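DNA polymerase III beta subunit (Streptococcus pyogenes, PDB 2AVT) probably encircles duplex DNA as a ring-shaped dimeric sliding clamp and tethers the replicative polymerase to its template. Local coordinates at residues A14-T18 / T44-S48; L142-I146 / F211-D217; L162-H166 / V202-L208. All coordinates share one frame. Residue numbers count along the deposited sequence, not the author numbering.

In the fold
From the N terminus, contact 1 comes first: it closes the loop between helix 8-18 and strand 42-48 and lies within the N-terminal clamp domain. The other two contacts follow in the central domain. Contact 2 closes a longer loop, bringing helix 139-149 against the end of helix 205-214; contact 3, nested inside it, pairs strand 164-170 with strand 199-204 and the start of the same helix 205-214. Contacts 2 and 3 touch where Ile-146 CD1 meets Leu-208 O at 3.5 Å. Contacts 1 and 2, their centres about 17 Å apart, join the two domains through Thr-17 CG2 and Val-214 CG1 at 3.5 Å.

Contact 1: A14-T18 / T44-S48; sequences ALNTT and TLTGS
Helix 8-18 lies on one face of the antiparallel sheet that holds strand 42-48, and residues 14-18 form its last turn. The short axes of 14-18 and 44-48 run in the same N-to-C sense, 26° from parallel (signed crossing -26°) and 8.4 Å at closest approach; the nearest CA atoms, those of Thr-18 and Gly-47, are 5.6 Å apart. The strand is regular and extended, with Leu-45 turned toward the helix and Thr-46 away from it. Apolar contact centres on Leu-45 (chi1 m, chi2 t): its CD1 lies 3.7 Å from Leu-15 CD2 and 4.0 Å from Ala-14 CB. Leu-15 (m, t) also reaches Ile-34 of the adjacent strand and Phe-82 and Ile-83 of helix 79-88, so the three side chains belong to the domain core. The Thr-18 methyl packs on the strand backbone, CG2 lying 3.5 Å from Gly-47 N; a CB on Gly-47 would clash with Thr-18 O. Thr-18 OG1 is 3.6 Å from Leu-45 CB. With chi1 m, Thr-18 OG1 donates to Ala-14 O at 2.9 Å, and Thr-18 N bonds the same oxygen at 3.2 Å; Asn-56 ND2 of strand 52-59 adds a weak hydrogen bond to it. This is the helix-on-sheet layering of the DNA clamp fold. Since no hydrogen bond joins the two segments, they are held by apolar and van der Waals contact, with the threonine hydroxyl satisfied by its own helix.

Contact 2: L142-I146 / F211-D217; sequences LKSII and FSAVFTD
Two helices of the central clamp domain meet here, residues 142-146 of helix 139-149 and the C-terminal end of helix 205-214. The nearest CA atoms, of Lys-143 and Ser-212, are 5.7 Å apart. Helical phi/psi persist through Val-214; Phe-215 departs from them (-91/108), and the chain runs extended through Thr-216 before Asp-217. Lys-143, with chi1 m and chi2 to chi4 t, stretches across to this exit. Its NZ donates to Ser-212 O at 3.0 Å, makes a weak hydrogen bond to Phe-215 O at 2.7 Å, and forms a salt bridge with Asp-217 OD1 at 2.8 Å. The ammonium group thus serves two carbonyls at the helix terminus and a carboxylate just beyond it. Thr-216 OG1 has its own partner in Asp-218. A water joins the helices a second time: it donates to Lys-143 O at 2.7 Å and lies 2.5 Å from Ser-212 OG (chi1 m). Beneath this polar layer, Phe-211 (chi1 t) packs against Leu-142 and Ile-146, with CZ 3.3 Å from Leu-142 CD2 and CD1 3.6 Å from Ile-146 CD1. Lys-143 CG stands at the edge of the same ring, 4.3 Å from CE1. The Phe-211 ring also meets that of Phe-233. Side-by-side helices are characteristic of each clamp domain, and in sliding clamps they line the DNA channel. The chemistry implies an apolar seam closed by a lysine that neutralises Asp-217 and takes up carbonyl oxygens at the helix end.

Contact 3: L162-H166 / V202-L208; sequences LTGVH and VLPSKSL
This is a beta-strand pairing that runs on into a helix start: strand 164-170 is antiparallel to strand 199-204, an outermost strand of its sheet within the chain, and helix 205-214 follows directly. The axes of 164-166 and 202-204 are 4.1 Å apart at closest approach, with 154° between their directions. Val-165 and Leu-203 form the hydrogen-bonded pair (CA-CA 5.2 Å): Val-165 N donates to Leu-203 O at 2.8 Å and Leu-203 N to Val-165 O at 3.0 Å. Non-hydrogen-bonded pairs flank it, Gly-164 with Pro-204 (CA-CA 3.9 Å) and His-166 with Val-202 (CA-CA 4.4 Å), where Val-202 CA also approaches Val-165 O at 3.4 Å in a CA-H...O contact. The close pairing at Gly-164 suits a glycine: its CA lies 3.1 Å from Leu-203 O, and a CB would clash with that oxygen and with Val-202 CG1. Pro-204 occupies the N-cap position, and just beyond it Ser-205 N donates to Thr-163 O at 3.3 Å, extending the pairing into the first turn. Val-165 (chi1 t) and Leu-203 share one face of the sheet; Val-165 CG2 touches Leu-208 CD1 at 3.6 Å, and Leu-208 in turn meets Ile-146 of helix 139-149. On the opposite face Val-202 CG2 lies 4.0 Å from His-166 CD2, and the histidine ring meets Tyr-249. An edge strand passing straight into a helix that leads to the next sheet and lies beside a second helix fits the DNA clamp domain, here the central one of three.

Contact 1: A14-T18 / T44-S48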
ATOM      1  N   ALA A  14     -13.762  14.506  -9.242  1.00 23.50           N
ATOM      2  CA  ALA A  14     -13.456  15.893  -8.896  1.00 24.29           C
ATOM      3  C   ALA A  14     -13.112  16.064  -7.410  1.00 22.51           C
ATOM      4  O   ALA A  14     -12.276  16.890  -7.053  1.00 23.05           O
ATOM      5  CB  ALA A  14     -14.637  16.797  -9.261  1.00 23.25           C
ATOM      6  N   LEU A  15     -13.775  15.294  -6.550  1.00 22.84           N
ATOM      7  CA  LEU A  15     -13.525  15.357  -5.115  1.00 22.00           C
ATOM      8  C   LEU A  15     -12.132  14.847  -4.779  1.00 22.12           C
ATOM      9  O   LEU A  15     -11.418  15.456  -3.987  1.00 20.46           O
ATOM     10  CB  LEU A  15     -14.571  14.531  -4.349  1.00 19.93           C
ATOM     11  CG  LEU A  15     -15.959  15.163  -4.223  1.00 21.91           C
ATOM     12  CD1 LEU A  15     -16.994  14.132  -3.728  1.00 15.35           C
ATOM     13  CD2 LEU A  15     -15.867  16.346  -3.273  1.00 20.19           C
ATOM     14  N   ASN A  16     -11.747  13.724  -5.375  1.00 23.33           N
ATOM     15  CA  ASN A  16     -10.436  13.150  -5.110  1.00 24.97           C
ATOM     16  C   ASN A  16      -9.308  14.041  -5.602  1.00 26.94           C
ATOM     17  O   ASN A  16      -8.202  13.981  -5.086  1.00 26.76           O
ATOM     18  CB  ASN A  16     -10.310  11.773  -5.751  1.00 27.66           C
ATOM     19  CG  ASN A  16     -11.160  10.734  -5.054  1.00 30.72           C
ATOM     20  OD1 ASN A  16     -11.546  10.908  -3.898  1.00 31.96           O
ATOM     21  ND2 ASN A  16     -11.441   9.635  -5.747  1.00 32.51           N
ATOM     22  N   THR A  17      -9.583  14.858  -6.611  1.00 28.02           N
ATOM     23  CA  THR A  17      -8.569  15.765  -7.136  1.00 31.41           C
ATOM     24  C   THR A  17      -8.348  16.898  -6.141  1.00 29.07           C
ATOM     25  O   THR A  17      -7.215  17.279  -5.844  1.00 29.92           O
ATOM     26  CB  THR A  17      -9.012  16.393  -8.461  1.00 33.53           C
ATOM     27  OG1 THR A  17      -9.165  15.367  -9.447  1.00 41.41           O
ATOM     28  CG2 THR A  17      -7.983  17.399  -8.940  1.00 38.81           C
ATOM     29  N   THR A  18      -9.454  17.441  -5.648  1.00 26.96           N
ATOM     30  CA  THR A  18      -9.424  18.535  -4.692  1.00 26.21           C
ATOM     31  C   THR A  18      -8.792  18.078  -3.374  1.00 26.82           C
ATOM     32  O   THR A  18      -8.064  18.836  -2.728  1.00 26.38           O
ATOM     33  CB  THR A  18     -10.852  19.043  -4.412  1.00 25.21           C
ATOM     34  OG1 THR A  18     -11.500  19.358  -5.655  1.00 25.57           O
ATOM     35  CG2 THR A  18     -10.809  20.289  -3.540  1.00 21.53           C
ATOM     36  N   THR A  44     -18.264  24.426  -7.443  1.00 23.03           N
ATOM     37  CA  THR A  44     -16.843  24.624  -7.210  1.00 24.30           C
ATOM     38  C   THR A  44     -16.394  24.026  -5.883  1.00 23.77           C
ATOM     39  O   THR A  44     -16.962  24.321  -4.823  1.00 21.40           O
ATOM     40  CB  THR A  44     -16.485  26.121  -7.252  1.00 24.03           C
ATOM     41  OG1 THR A  44     -16.755  26.625  -8.566  1.00 27.56           O
ATOM     42  CG2 THR A  44     -15.013  26.329  -6.936  1.00 25.97           C
ATOM     43  N   LEU A  45     -15.366  23.188  -5.963  1.00 24.56           N
ATOM     44  CA  LEU A  45     -14.807  22.512  -4.792  1.00 23.87           C
ATOM     45  C   LEU A  45     -13.462  23.127  -4.442  1.00 25.09           C
ATOM     46  O   LEU A  45     -12.606  23.305  -5.321  1.00 24.94           O
ATOM     47  CB  LEU A  45     -14.622  21.025  -5.097  1.00 19.85           C
ATOM     48  CG  LEU A  45     -15.861  20.332  -5.670  1.00 19.32           C
ATOM     49  CD1 LEU A  45     -15.536  18.870  -5.980  1.00 20.00           C
ATOM     50  CD2 LEU A  45     -17.004  20.409  -4.665  1.00 16.90           C
ATOM     51  N   THR A  46     -13.275  23.453  -3.163  1.00 23.97           N
ATOM     52  CA  THR A  46     -12.018  24.051  -2.711  1.00 24.98           C
ATOM     53  C   THR A  46     -11.405  23.297  -1.536  1.00 24.36           C
ATOM     54  O   THR A  46     -12.103  22.919  -0.588  1.00 22.98           O
ATOM     55  CB  THR A  46     -12.204  25.528  -2.270  1.00 27.85           C
ATOM     56  OG1 THR A  46     -12.719  26.304  -3.357  1.00 30.98           O
ATOM     57  CG2 THR A  46     -10.870  26.116  -1.820  1.00 27.61           C
ATOM     58  N   GLY A  47     -10.100  23.081  -1.622  1.00 20.87           N
ATOM     59  CA  GLY A  47      -9.361  22.399  -0.575  1.00 19.68           C
ATOM     60  C   GLY A  47      -8.014  23.092  -0.428  1.00 20.81           C
ATOM     61  O   GLY A  47      -7.491  23.647  -1.412  1.00 17.02           O
ATOM     62  N   SER A  48      -7.461  23.096   0.786  1.00 19.40           N
ATOM     63  CA  SER A  48      -6.158  23.713   1.040  1.00 22.91           C
ATOM     64  C   SER A  48      -5.530  23.158   2.308  1.00 23.47           C
ATOM     65  O   SER A  48      -6.234  22.713   3.223  1.00 21.58           O
ATOM     66  CB  SER A  48      -6.271  25.239   1.144  1.00 23.42           C
ATOM     67  OG  SER A  48      -7.085  25.617   2.233  1.00 26.47           O
TER

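Contact 2: L142-I146 / F211-D217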
ATOM      1  N   LEU A 142       5.557  21.082 -18.487  1.00 30.88           N
ATOM      2  CA  LEU A 142       5.667  21.430 -17.082  1.00 33.60           C
ATOM      3  C   LEU A 142       5.879  20.165 -16.250  1.00 32.54           C
ATOM      4  O   LEU A 142       6.733  20.130 -15.366  1.00 32.51           O
ATOM      5  CB  LEU A 142       4.400  22.169 -16.645  1.00 34.89           C
ATOM      6  CG  LEU A 142       4.500  23.157 -15.486  1.00 39.27           C
ATOM      7  CD1 LEU A 142       5.765  24.002 -15.605  1.00 39.59           C
ATOM      8  CD2 LEU A 142       3.261  24.037 -15.494  1.00 39.21           C
ATOM      9  N   LYS A 143       5.122  19.120 -16.558  1.00 31.88           N
ATOM     10  CA  LYS A 143       5.241  17.864 -15.827  1.00 33.37           C
ATOM     11  C   LYS A 143       6.609  17.230 -16.017  1.00 33.32           C
ATOM     12  O   LYS A 143       7.112  16.548 -15.122  1.00 32.38           O
ATOM     13  CB  LYS A 143       4.169  16.867 -16.277  1.00 32.14           C
ATOM     14  CG  LYS A 143       2.766  17.171 -15.790  1.00 34.20           C
ATOM     15  CD  LYS A 143       1.886  15.931 -15.965  1.00 34.10           C
ATOM     16  CE  LYS A 143       0.457  16.185 -15.526  1.00 35.57           C
ATOM     17  NZ  LYS A 143      -0.341  14.918 -15.493  1.00 38.94           N
ATOM     18  N   SER A 144       7.195  17.437 -17.194  1.00 32.90           N
ATOM     19  CA  SER A 144       8.510  16.887 -17.503  1.00 32.36           C
ATOM     20  C   SER A 144       9.578  17.568 -16.665  1.00 31.64           C
ATOM     21  O   SER A 144      10.485  16.912 -16.156  1.00 32.86           O
ATOM     22  CB  SER A 144       8.835  17.079 -18.982  1.00 34.07           C
ATOM     23  OG  SER A 144      10.142  16.619 -19.252  1.00 37.24           O
ATOM     24  N   ILE A 145       9.465  18.886 -16.537  1.00 31.17           N
ATOM     25  CA  ILE A 145      10.399  19.694 -15.751  1.00 32.95           C
ATOM     26  C   ILE A 145      10.343  19.274 -14.277  1.00 34.47           C
ATOM     27  O   ILE A 145      11.371  19.143 -13.608  1.00 34.02           O
ATOM     28  CB  ILE A 145      10.041  21.201 -15.853  1.00 31.90           C
ATOM     29  CG1 ILE A 145      10.294  21.704 -17.280  1.00 33.37           C
ATOM     30  CG2 ILE A 145      10.830  21.996 -14.833  1.00 32.99           C
ATOM     31  CD1 ILE A 145       9.742  23.104 -17.561  1.00 27.89           C
ATOM     32  N   ILE A 146       9.126  19.060 -13.784  1.00 34.84           N
ATOM     33  CA  ILE A 146       8.909  18.652 -12.403  1.00 32.78           C
ATOM     34  C   ILE A 146       9.530  17.298 -12.072  1.00 33.97           C
ATOM     35  O   ILE A 146      10.275  17.176 -11.098  1.00 32.61           O
ATOM     36  CB  ILE A 146       7.403  18.599 -12.087  1.00 33.05           C
ATOM     37  CG1 ILE A 146       6.822  20.008 -12.190  1.00 29.73           C
ATOM     38  CG2 ILE A 146       7.176  17.982 -10.697  1.00 32.05           C
ATOM     39  CD1 ILE A 146       5.333  20.087 -12.078  1.00 32.43           C
ATOM     40  N   PHE A 211       1.065  19.203  -8.459  1.00 30.74           N
ATOM     41  CA  PHE A 211       0.642  19.799  -9.724  1.00 32.06           C
ATOM     42  C   PHE A 211       0.428  18.684 -10.745  1.00 32.57           C
ATOM     43  O   PHE A 211      -0.600  18.631 -11.422  1.00 32.33           O
ATOM     44  CB  PHE A 211       1.712  20.750 -10.272  1.00 31.35           C
ATOM     45  CG  PHE A 211       1.432  21.234 -11.676  1.00 30.80           C
ATOM     46  CD1 PHE A 211       1.868  20.510 -12.774  1.00 29.30           C
ATOM     47  CD2 PHE A 211       0.711  22.396 -11.897  1.00 29.32           C
ATOM     48  CE1 PHE A 211       1.584  20.934 -14.069  1.00 28.67           C
ATOM     49  CE2 PHE A 211       0.425  22.828 -13.191  1.00 29.72           C
ATOM     50  CZ  PHE A 211       0.862  22.093 -14.275  1.00 29.34           C
ATOM     51  N   SER A 212       1.414  17.799 -10.847  1.00 33.74           N
ATOM     52  CA  SER A 212       1.367  16.688 -11.789  1.00 35.18           C
ATOM     53  C   SER A 212       0.196  15.754 -11.540  1.00 35.28           C
ATOM     54  O   SER A 212      -0.393  15.210 -12.479  1.00 34.09           O
ATOM     55  CB  SER A 212       2.675  15.892 -11.730  1.00 36.01           C
ATOM     56  OG  SER A 212       3.756  16.661 -12.224  1.00 36.87           O
ATOM     57  N   ALA A 213      -0.142  15.570 -10.270  1.00 34.01           N
ATOM     58  CA  ALA A 213      -1.241  14.689  -9.911  1.00 35.02           C
ATOM     59  C   ALA A 213      -2.599  15.331 -10.162  1.00 34.88           C
ATOM     60  O   ALA A 213      -3.560  14.641 -10.495  1.00 37.84           O
ATOM     61  CB  ALA A 213      -1.124  14.274  -8.436  1.00 33.77           C
ATOM     62  N   VAL A 214      -2.674  16.647 -10.022  1.00 32.45           N
ATOM     63  CA  VAL A 214      -3.936  17.358 -10.197  1.00 33.80           C
ATOM     64  C   VAL A 214      -4.344  17.653 -11.642  1.00 34.40           C
ATOM     65  O   VAL A 214      -5.518  17.525 -11.994  1.00 34.00           O
ATOM     66  CB  VAL A 214      -3.921  18.682  -9.412  1.00 33.82           C
ATOM     67  CG1 VAL A 214      -5.243  19.408  -9.588  1.00 33.83           C
ATOM     68  CG2 VAL A 214      -3.656  18.398  -7.929  1.00 34.33           C
ATOM     69  N   PHE A 215      -3.389  18.071 -12.469  1.00 33.03           N
ATOM     70  CA  PHE A 215      -3.692  18.365 -13.862  1.00 34.41           C
ATOM     71  C   PHE A 215      -3.498  17.118 -14.723  1.00 35.49           C
ATOM     72  O   PHE A 215      -2.371  16.676 -14.951  1.00 35.53           O
ATOM     73  CB  PHE A 215      -2.818  19.514 -14.381  1.00 33.15           C
ATOM     74  CG  PHE A 215      -3.167  20.856 -13.784  1.00 35.28           C
ATOM     75  CD1 PHE A 215      -4.171  21.636 -14.338  1.00 33.91           C
ATOM     76  CD2 PHE A 215      -2.520  21.319 -12.649  1.00 34.72           C
ATOM     77  CE1 PHE A 215      -4.526  22.849 -13.776  1.00 32.23           C
ATOM     78  CE2 PHE A 215      -2.870  22.533 -12.082  1.00 34.53           C
ATOM     79  CZ  PHE A 215      -3.874  23.299 -12.648  1.00 34.11           C
ATOM     80  N   THR A 216      -4.610  16.544 -15.178  1.00 36.08           N
ATOM     81  CA  THR A 216      -4.568  15.347 -16.011  1.00 35.80           C
ATOM     82  C   THR A 216      -4.070  15.665 -17.416  1.00 36.00           C
ATOM     83  O   THR A 216      -4.173  16.796 -17.894  1.00 34.00           O
ATOM     84  CB  THR A 216      -5.954  14.670 -16.084  1.00 35.18           C
ATOM     85  OG1 THR A 216      -6.969  15.667 -16.258  1.00 37.88           O
ATOM     86  CG2 THR A 216      -6.224  13.889 -14.810  1.00 37.77           C
ATOM     87  N   ASP A 217      -3.533  14.648 -18.072  1.00 38.53           N
ATOM     88  CA  ASP A 217      -2.958  14.801 -19.400  1.00 41.26           C
ATOM     89  C   ASP A 217      -3.892  15.267 -20.502  1.00 42.44           C
ATOM     90  O   ASP A 217      -3.433  15.774 -21.524  1.00 42.38           O
ATOM     91  CB  ASP A 217      -2.259  13.501 -19.780  1.00 41.91           C
ATOM     92  CG  ASP A 217      -1.337  13.019 -18.675  1.00 43.75           C
ATOM     93  OD1 ASP A 217      -0.613  13.873 -18.118  1.00 43.05           O
ATOM     94  OD2 ASP A 217      -1.337  11.810 -18.355  1.00 42.54           O
TER
HETATM   95  O   HOH W   1       5.780  15.465 -13.094  1.00 29.72           O

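Contact 3: L162-H166 / V202-L208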
ATOM      1  N   LEU A 162      16.305  25.600  -0.006  1.00 48.64           N
ATOM      2  CA  LEU A 162      16.745  24.390  -0.698  1.00 46.26           C
ATOM      3  C   LEU A 162      15.629  23.360  -0.821  1.00 45.56           C
ATOM      4  O   LEU A 162      15.757  22.374  -1.547  1.00 42.97           O
ATOM      5  CB  LEU A 162      17.931  23.747   0.023  1.00 47.06           C
ATOM      6  CG  LEU A 162      19.294  24.440  -0.049  1.00 48.59           C
ATOM      7  CD1 LEU A 162      20.370  23.442   0.350  1.00 47.12           C
ATOM      8  CD2 LEU A 162      19.559  24.945  -1.463  1.00 48.00           C
ATOM      9  N   THR A 163      14.538  23.593  -0.101  1.00 44.48           N
ATOM     10  CA  THR A 163      13.401  22.686  -0.117  1.00 43.97           C
ATOM     11  C   THR A 163      12.610  22.831  -1.413  1.00 42.36           C
ATOM     12  O   THR A 163      11.863  21.937  -1.798  1.00 42.65           O
ATOM     13  CB  THR A 163      12.458  22.968   1.075  1.00 44.32           C
ATOM     14  OG1 THR A 163      13.206  22.928   2.298  1.00 48.77           O
ATOM     15  CG2 THR A 163      11.358  21.930   1.139  1.00 44.95           C
ATOM     16  N   GLY A 164      12.783  23.956  -2.091  1.00 41.49           N
ATOM     17  CA  GLY A 164      12.048  24.169  -3.324  1.00 40.83           C
ATOM     18  C   GLY A 164      12.841  24.032  -4.606  1.00 39.16           C
ATOM     19  O   GLY A 164      14.026  23.699  -4.598  1.00 39.96           O
ATOM     20  N   VAL A 165      12.160  24.273  -5.720  1.00 37.45           N
ATOM     21  CA  VAL A 165      12.773  24.214  -7.040  1.00 36.53           C
ATOM     22  C   VAL A 165      12.897  25.662  -7.477  1.00 33.72           C
ATOM     23  O   VAL A 165      11.917  26.401  -7.443  1.00 33.81           O
ATOM     24  CB  VAL A 165      11.873  23.440  -8.044  1.00 36.49           C
ATOM     25  CG1 VAL A 165      12.511  23.422  -9.436  1.00 36.17           C
ATOM     26  CG2 VAL A 165      11.667  22.018  -7.558  1.00 36.76           C
ATOM     27  N   HIS A 166      14.100  26.084  -7.845  1.00 35.20           N
ATOM     28  CA  HIS A 166      14.296  27.465  -8.293  1.00 35.83           C
ATOM     29  C   HIS A 166      13.909  27.551  -9.763  1.00 34.33           C
ATOM     30  O   HIS A 166      14.477  26.850 -10.595  1.00 34.55           O
ATOM     31  CB  HIS A 166      15.762  27.893  -8.135  1.00 35.43           C
ATOM     32  CG  HIS A 166      15.986  29.364  -8.333  1.00 36.34           C
ATOM     33  ND1 HIS A 166      17.234  29.904  -8.564  1.00 39.25           N
ATOM     34  CD2 HIS A 166      15.125  30.410  -8.311  1.00 38.77           C
ATOM     35  CE1 HIS A 166      17.131  31.217  -8.678  1.00 39.69           C
ATOM     36  NE2 HIS A 166      15.861  31.550  -8.527  1.00 38.31           N
ATOM     37  N   VAL A 202      10.928  30.354  -6.037  1.00 34.18           N
ATOM     38  CA  VAL A 202      11.326  29.069  -5.495  1.00 33.89           C
ATOM     39  C   VAL A 202      10.014  28.439  -5.048  1.00 33.86           C
ATOM     40  O   VAL A 202       9.295  29.006  -4.226  1.00 33.31           O
ATOM     41  CB  VAL A 202      12.275  29.230  -4.293  1.00 34.97           C
ATOM     42  CG1 VAL A 202      12.662  27.864  -3.753  1.00 33.07           C
ATOM     43  CG2 VAL A 202      13.524  30.007  -4.716  1.00 32.50           C
ATOM     44  N   LEU A 203       9.700  27.281  -5.615  1.00 34.37           N
ATOM     45  CA  LEU A 203       8.456  26.590  -5.306  1.00 34.34           C
ATOM     46  C   LEU A 203       8.716  25.291  -4.560  1.00 32.70           C
ATOM     47  O   LEU A 203       9.489  24.445  -5.020  1.00 30.76           O
ATOM     48  CB  LEU A 203       7.699  26.289  -6.603  1.00 37.94           C
ATOM     49  CG  LEU A 203       6.207  26.010  -6.427  1.00 40.51           C
ATOM     50  CD1 LEU A 203       5.563  27.243  -5.811  1.00 44.36           C
ATOM     51  CD2 LEU A 203       5.560  25.704  -7.760  1.00 44.29           C
ATOM     52  N   PRO A 204       8.067  25.113  -3.395  1.00 31.54           N
ATOM     53  CA  PRO A 204       8.236  23.902  -2.584  1.00 31.49           C
ATOM     54  C   PRO A 204       8.075  22.691  -3.492  1.00 32.45           C
ATOM     55  O   PRO A 204       7.091  22.590  -4.226  1.00 33.59           O
ATOM     56  CB  PRO A 204       7.109  24.022  -1.553  1.00 31.91           C
ATOM     57  CG  PRO A 204       6.963  25.484  -1.384  1.00 29.43           C
ATOM     58  CD  PRO A 204       7.045  25.999  -2.808  1.00 30.80           C
ATOM     59  N   SER A 205       9.039  21.781  -3.454  1.00 32.64           N
ATOM     60  CA  SER A 205       8.997  20.611  -4.315  1.00 34.42           C
ATOM     61  C   SER A 205       7.750  19.751  -4.182  1.00 36.11           C
ATOM     62  O   SER A 205       7.252  19.221  -5.179  1.00 34.69           O
ATOM     63  CB  SER A 205      10.242  19.752  -4.094  1.00 36.15           C
ATOM     64  OG  SER A 205      10.416  19.464  -2.720  1.00 42.73           O
ATOM     65  N   LYS A 206       7.239  19.596  -2.965  1.00 36.14           N
ATOM     66  CA  LYS A 206       6.054  18.770  -2.789  1.00 36.46           C
ATOM     67  C   LYS A 206       4.880  19.381  -3.532  1.00 33.94           C
ATOM     68  O   LYS A 206       4.062  18.670  -4.107  1.00 33.09           O
ATOM     69  CB  LYS A 206       5.697  18.624  -1.306  1.00 39.94           C
ATOM     70  CG  LYS A 206       4.600  17.593  -1.068  1.00 42.89           C
ATOM     71  CD  LYS A 206       4.439  17.260   0.408  1.00 47.40           C
ATOM     72  CE  LYS A 206       3.670  15.957   0.582  1.00 49.50           C
ATOM     73  NZ  LYS A 206       4.339  14.836  -0.150  1.00 51.34           N
ATOM     74  N   SER A 207       4.805  20.703  -3.521  1.00 32.64           N
ATOM     75  CA  SER A 207       3.728  21.403  -4.194  1.00 33.59           C
ATOM     76  C   SER A 207       3.740  21.126  -5.698  1.00 34.03           C
ATOM     77  O   SER A 207       2.694  21.106  -6.339  1.00 32.48           O
ATOM     78  CB  SER A 207       3.840  22.907  -3.930  1.00 33.24           C
ATOM     79  OG  SER A 207       3.727  23.181  -2.542  1.00 35.24           O
ATOM     80  N   LEU A 208       4.927  20.905  -6.257  1.00 34.39           N
ATOM     81  CA  LEU A 208       5.052  20.630  -7.683  1.00 34.63           C
ATOM     82  C   LEU A 208       4.610  19.208  -8.003  1.00 35.28           C
ATOM     83  O   LEU A 208       3.992  18.963  -9.047  1.00 33.90           O
ATOM     84  CB  LEU A 208       6.495  20.864  -8.144  1.00 33.71           C
ATOM     85  CG  LEU A 208       6.832  22.348  -8.299  1.00 30.61           C
ATOM     86  CD1 LEU A 208       8.292  22.529  -8.673  1.00 32.94           C
ATOM     87  CD2 LEU A 208       5.924  22.947  -9.362  1.00 32.19           C
TER